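Local atomic coordinates of beta-Ala-His dipeptidase (Homo sapiens, PDB entry 3DLJ), a protein that hydrolyses Xaa-His dipeptides, above all carnosine and anserine, as a secreted, homodimeric metallopeptidase of the M20 family that carries two zinc ions per subunit. Residues V199-S211 and V443-E455. Sequence-based numbering, arbitrary orientation.
With ZN (zinc ion), chain D.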
loop_
_atom_site.group_PDB
_atom_site.type_symbol
_atom_site.label_atom_id
_atom_site.label_comp_id
_atom_site.label_asym_id
_atom_site.label_seq_id
_atom_site.Cartn_x
_atom_site.Cartn_y
_atom_site.Cartn_z
ATOM N N VAL A 199 22.340 3.817 -9.553
ATOM C CA VAL A 199 21.543 3.978 -8.337
ATOM C C VAL A 199 21.979 2.872 -7.359
ATOM O O VAL A 199 21.927 1.686 -7.686
ATOM C CB VAL A 199 20.002 3.894 -8.640
ATOM C CG1 VAL A 199 19.183 3.790 -7.362
ATOM C CG2 VAL A 199 19.555 5.081 -9.471
ATOM N N ASP A 200 22.426 3.255 -6.169
ATOM C CA ASP A 200 22.954 2.267 -5.243
ATOM C C ASP A 200 21.868 1.513 -4.501
ATOM O O ASP A 200 21.807 0.289 -4.566
ATOM C CB ASP A 200 23.982 2.900 -4.290
ATOM C CG ASP A 200 25.244 3.342 -5.014
ATOM O OD1 ASP A 200 25.700 4.481 -4.798
ATOM O OD2 ASP A 200 25.775 2.545 -5.817
ATOM N N TYR A 201 21.002 2.247 -3.812
ATOM C CA TYR A 201 19.870 1.668 -3.086
ATOM C C TYR A 201 18.544 2.366 -3.449
ATOM O O TYR A 201 18.551 3.518 -3.893
ATOM C CB TYR A 201 20.129 1.731 -1.577
ATOM N N ILE A 202 17.418 1.655 -3.288
ATOM C CA ILE A 202 16.069 2.220 -3.505
ATOM C C ILE A 202 15.260 2.188 -2.210
ATOM O O ILE A 202 15.270 1.192 -1.506
ATOM C CB ILE A 202 15.292 1.482 -4.643
ATOM C CG1 ILE A 202 16.028 1.636 -5.989
ATOM C CG2 ILE A 202 13.825 1.950 -4.732
ATOM C CD1 ILE A 202 15.602 0.638 -7.069
ATOM N N VAL A 203 14.575 3.294 -1.910
ATOM C CA VAL A 203 13.759 3.431 -0.702
ATOM C C VAL A 203 12.275 3.574 -1.055
ATOM O O VAL A 203 11.908 4.250 -2.019
ATOM C CB VAL A 203 14.197 4.669 0.153
ATOM C CG1 VAL A 203 13.268 4.866 1.373
ATOM C CG2 VAL A 203 15.626 4.538 0.599
ATOM N N ILE A 204 11.436 2.904 -0.272
ATOM C CA ILE A 204 9.982 3.049 -0.335
ATOM C C ILE A 204 9.524 3.306 1.094
ATOM O O ILE A 204 9.974 2.637 2.026
ATOM C CB ILE A 204 9.271 1.773 -0.902
ATOM C CG1 ILE A 204 9.772 1.432 -2.322
ATOM C CG2 ILE A 204 7.700 1.910 -0.846
ATOM C CD1 ILE A 204 9.224 0.086 -2.881
ATOM N N SER A 205 8.641 4.278 1.263
ATOM C CA SER A 205 8.059 4.561 2.554
ATOM C C SER A 205 6.538 4.583 2.409
ATOM O O SER A 205 5.920 5.646 2.274
ATOM C CB SER A 205 8.583 5.907 3.081
ATOM O OG SER A 205 8.212 6.132 4.436
ATOM N N ASP A 206 5.917 3.412 2.436
ATOM C CA ASP A 206 4.480 3.347 2.222
ATOM C C ASP A 206 3.890 2.187 2.986
ATOM O O ASP A 206 3.229 1.309 2.424
ATOM C CB ASP A 206 4.179 3.233 0.728
ATOM C CG ASP A 206 2.710 3.551 0.389
ATOM O OD1 ASP A 206 1.946 3.978 1.300
ATOM O OD2 ASP A 206 2.327 3.343 -0.798
ATOM N N ASN A 207 4.143 2.183 4.284
ATOM C CA ASN A 207 3.730 1.086 5.153
ATOM C C ASN A 207 3.779 1.515 6.601
ATOM O O ASN A 207 4.256 2.615 6.909
ATOM C CB ASN A 207 4.536 -0.195 4.887
ATOM C CG ASN A 207 6.033 0.027 4.885
ATOM O OD1 ASN A 207 6.594 0.799 4.082
ATOM N ND2 ASN A 207 6.701 -0.696 5.757
ATOM N N LEU A 208 3.242 0.673 7.479
ATOM C CA LEU A 208 2.974 1.054 8.848
ATOM C C LEU A 208 3.805 0.277 9.879
ATOM O O LEU A 208 4.230 -0.857 9.630
ATOM C CB LEU A 208 1.487 0.847 9.142
ATOM C CG LEU A 208 0.455 1.380 8.142
ATOM C CD1 LEU A 208 -0.925 1.139 8.691
ATOM C CD2 LEU A 208 0.670 2.851 7.805
ATOM N N TRP A 209 4.017 0.900 11.037
ATOM C CA TRP A 209 4.553 0.204 12.208
ATOM C C TRP A 209 3.469 -0.729 12.732
ATOM O O TRP A 209 2.347 -0.696 12.252
ATOM C CB TRP A 209 4.980 1.170 13.315
ATOM C CG TRP A 209 5.955 2.254 12.921
ATOM C CD1 TRP A 209 6.818 2.260 11.860
ATOM C CD2 TRP A 209 6.152 3.495 13.599
ATOM N NE1 TRP A 209 7.533 3.437 11.832
ATOM C CE2 TRP A 209 7.141 4.213 12.887
ATOM C CE3 TRP A 209 5.575 4.081 14.736
ATOM C CZ2 TRP A 209 7.580 5.482 13.279
ATOM C CZ3 TRP A 209 6.015 5.353 15.132
ATOM C CH2 TRP A 209 7.010 6.038 14.400
ATOM N N ILE A 210 3.810 -1.571 13.700
ATOM C CA ILE A 210 2.824 -2.486 14.284
ATOM C C ILE A 210 2.514 -2.086 15.738
ATOM O O ILE A 210 1.456 -2.387 16.266
ATOM C CB ILE A 210 3.243 -3.997 14.109
ATOM C CG1 ILE A 210 2.050 -4.949 14.347
ATOM C CG2 ILE A 210 4.482 -4.354 14.971
ATOM C CD1 ILE A 210 1.158 -5.208 13.092
ATOM N N SER A 211 3.436 -1.372 16.368
ATOM C CA SER A 211 3.260 -0.956 17.774
ATOM C C SER A 211 3.623 0.511 17.925
ATOM O O SER A 211 4.221 1.081 17.007
ATOM C CB SER A 211 4.112 -1.828 18.710
ATOM N N VAL A 443 15.857 -2.886 -2.333
ATOM C CA VAL A 443 14.765 -2.020 -1.844
ATOM C C VAL A 443 14.677 -2.084 -0.305
ATOM O O VAL A 443 14.653 -3.179 0.277
ATOM C CB VAL A 443 13.392 -2.349 -2.532
ATOM C CG1 VAL A 443 12.213 -1.925 -1.680
ATOM C CG2 VAL A 443 13.273 -1.652 -3.873
ATOM N N VAL A 444 14.669 -0.916 0.337
ATOM C CA VAL A 444 14.463 -0.843 1.789
ATOM C C VAL A 444 13.117 -0.186 2.115
ATOM O O VAL A 444 12.813 0.918 1.646
ATOM C CB VAL A 444 15.642 -0.112 2.518
ATOM C CG1 VAL A 444 15.908 1.248 1.892
ATOM C CG2 VAL A 444 15.369 0.036 4.016
ATOM N N LEU A 445 12.306 -0.866 2.912
ATOM C CA LEU A 445 11.024 -0.297 3.313
ATOM C C LEU A 445 11.103 0.386 4.671
ATOM O O LEU A 445 11.267 -0.262 5.699
ATOM C CB LEU A 445 9.897 -1.342 3.292
ATOM C CG LEU A 445 9.725 -2.198 2.040
ATOM C CD1 LEU A 445 8.658 -3.218 2.324
ATOM C CD2 LEU A 445 9.358 -1.374 0.829
ATOM N N ILE A 446 10.977 1.711 4.658
ATOM C CA ILE A 446 10.991 2.505 5.886
ATOM C C ILE A 446 9.585 3.044 6.181
ATOM O O ILE A 446 9.180 4.056 5.633
ATOM C CB ILE A 446 12.029 3.661 5.815
ATOM C CG1 ILE A 446 13.379 3.129 5.279
ATOM C CG2 ILE A 446 12.194 4.301 7.184
ATOM C CD1 ILE A 446 14.473 4.184 5.095
ATOM N N PRO A 447 8.846 2.359 7.061
ATOM C CA PRO A 447 7.496 2.773 7.396
ATOM C C PRO A 447 7.515 4.075 8.203
ATOM O O PRO A 447 8.326 4.202 9.107
ATOM C CB PRO A 447 6.960 1.597 8.228
ATOM C CG PRO A 447 8.186 0.899 8.786
ATOM C CD PRO A 447 9.291 1.156 7.806
ATOM N N LEU A 448 6.654 5.039 7.842
ATOM C CA LEU A 448 6.437 6.245 8.663
ATOM C C LEU A 448 5.089 6.220 9.382
ATOM O O LEU A 448 4.898 6.917 10.390
ATOM C CB LEU A 448 6.550 7.545 7.843
ATOM C CG LEU A 448 7.895 8.068 7.329
ATOM C CD1 LEU A 448 7.833 9.589 7.119
ATOM C CD2 LEU A 448 8.983 7.715 8.276
ATOM N N GLY A 449 4.168 5.405 8.881
ATOM C CA GLY A 449 2.828 5.344 9.434
ATOM C C GLY A 449 2.673 4.596 10.742
ATOM O O GLY A 449 3.432 3.678 11.040
ATOM N N ALA A 450 1.691 5.004 11.542
ATOM C CA ALA A 450 1.325 4.230 12.721
ATOM C C ALA A 450 0.352 3.142 12.320
ATOM O O ALA A 450 -0.329 3.239 11.297
ATOM C CB ALA A 450 0.735 5.106 13.841
ATOM N N VAL A 451 0.279 2.125 13.165
ATOM C CA VAL A 451 -0.556 0.936 12.968
ATOM C C VAL A 451 -2.019 1.302 12.742
ATOM O O VAL A 451 -2.737 0.613 12.005
ATOM C CB VAL A 451 -0.377 -0.034 14.205
ATOM C CG1 VAL A 451 -0.982 0.555 15.490
ATOM C CG2 VAL A 451 -0.919 -1.426 13.909
ATOM N N ASP A 452 -2.456 2.414 13.344
ATOM C CA ASP A 452 -3.857 2.814 13.274
ATOM C C ASP A 452 -4.170 3.975 12.299
ATOM O O ASP A 452 -5.191 4.656 12.426
ATOM C CB ASP A 452 -4.376 3.113 14.674
ATOM C CG ASP A 452 -3.708 4.343 15.312
ATOM O OD1 ASP A 452 -2.653 4.801 14.835
ATOM O OD2 ASP A 452 -4.263 4.850 16.304
ATOM N N ASP A 453 -3.304 4.167 11.308
ATOM C CA ASP A 453 -3.440 5.278 10.355
ATOM C C ASP A 453 -4.656 5.158 9.458
ATOM O O ASP A 453 -5.150 6.160 8.981
ATOM C CB ASP A 453 -2.168 5.445 9.526
ATOM C CG ASP A 453 -1.078 6.266 10.253
ATOM O OD1 ASP A 453 -1.250 6.653 11.410
ATOM O OD2 ASP A 453 -0.023 6.539 9.663
ATOM N N GLY A 454 -5.146 3.934 9.237
ATOM C CA GLY A 454 -6.377 3.706 8.481
ATOM C C GLY A 454 -6.275 3.976 6.994
ATOM O O GLY A 454 -7.203 4.511 6.391
ATOM N N GLU A 455 -5.163 3.593 6.377
ATOM C CA GLU A 455 -5.040 3.705 4.918
ATOM C C GLU A 455 -6.136 2.897 4.174
ATOM O O GLU A 455 -6.509 1.785 4.605
ATOM C CB GLU A 455 -3.616 3.345 4.448
ATOM C CG GLU A 455 -3.230 1.851 4.388
ATOM C CD GLU A 455 -3.224 1.131 5.746
ATOM O OE1 GLU A 455 -3.402 1.779 6.812
ATOM O OE2 GLU A 455 -3.030 -0.100 5.753
HETATM ZN ZN ZN D . 0.568 3.747 -1.183
HETATM O O HOH W 1 5.403 5.095 5.333
#
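Ile202 O receives Val444 N at 2.9 Å, Val444 O receives Ile204 N, and Ile204 O receives Ile446 N: the regular exchange of two parallel strands. Val203 and Val444 lie side by side on one face of the sheet, Ile204 and Leu445 on the other, where CD2 of the leucine packs against CB of the isoleucine at 3.6 Å. Beyond the strands, side chains and a water join the backbone bonds. Ser205 OG, held anti to its own nitrogen (chi1 -171°), gives its hydrogen to Ile446 O at 2.6 Å. It also accepts from a water that donates to Asn207 O and is itself the acceptor for Leu448 N at 2.8 Å, so one water links Ser205, Asn207 and Leu448; Gly449 N adds a weak bond to Asn207 O. Trp209 then grips segment 443-455 twice. Its backbone N reaches Gly449 O almost straight (2.8 Å, 174°), while the indole NE1 meets Pro447 O at 2.9 Å from above the carbonyl plane, in a more bent bond. Gly449 O also lies over one face of the ring, offset toward the rim, and Pro447 CG lies in plane at its edge, 3.6 Å from CD1. Between Ser205 and Asn207, Asp206 points away from segment 443-455 and binds zinc through OD2, in a site shared with His110 and Asp143. Strand 444-445 is one of the two edge strands of the six-stranded mixed sheet within this chain, and strand 201-204 separates it from strand 104-110; helices 141-160 and 464-482 pack against Ser205, and strand 216-232 against Leu445, Pro447 and Trp209.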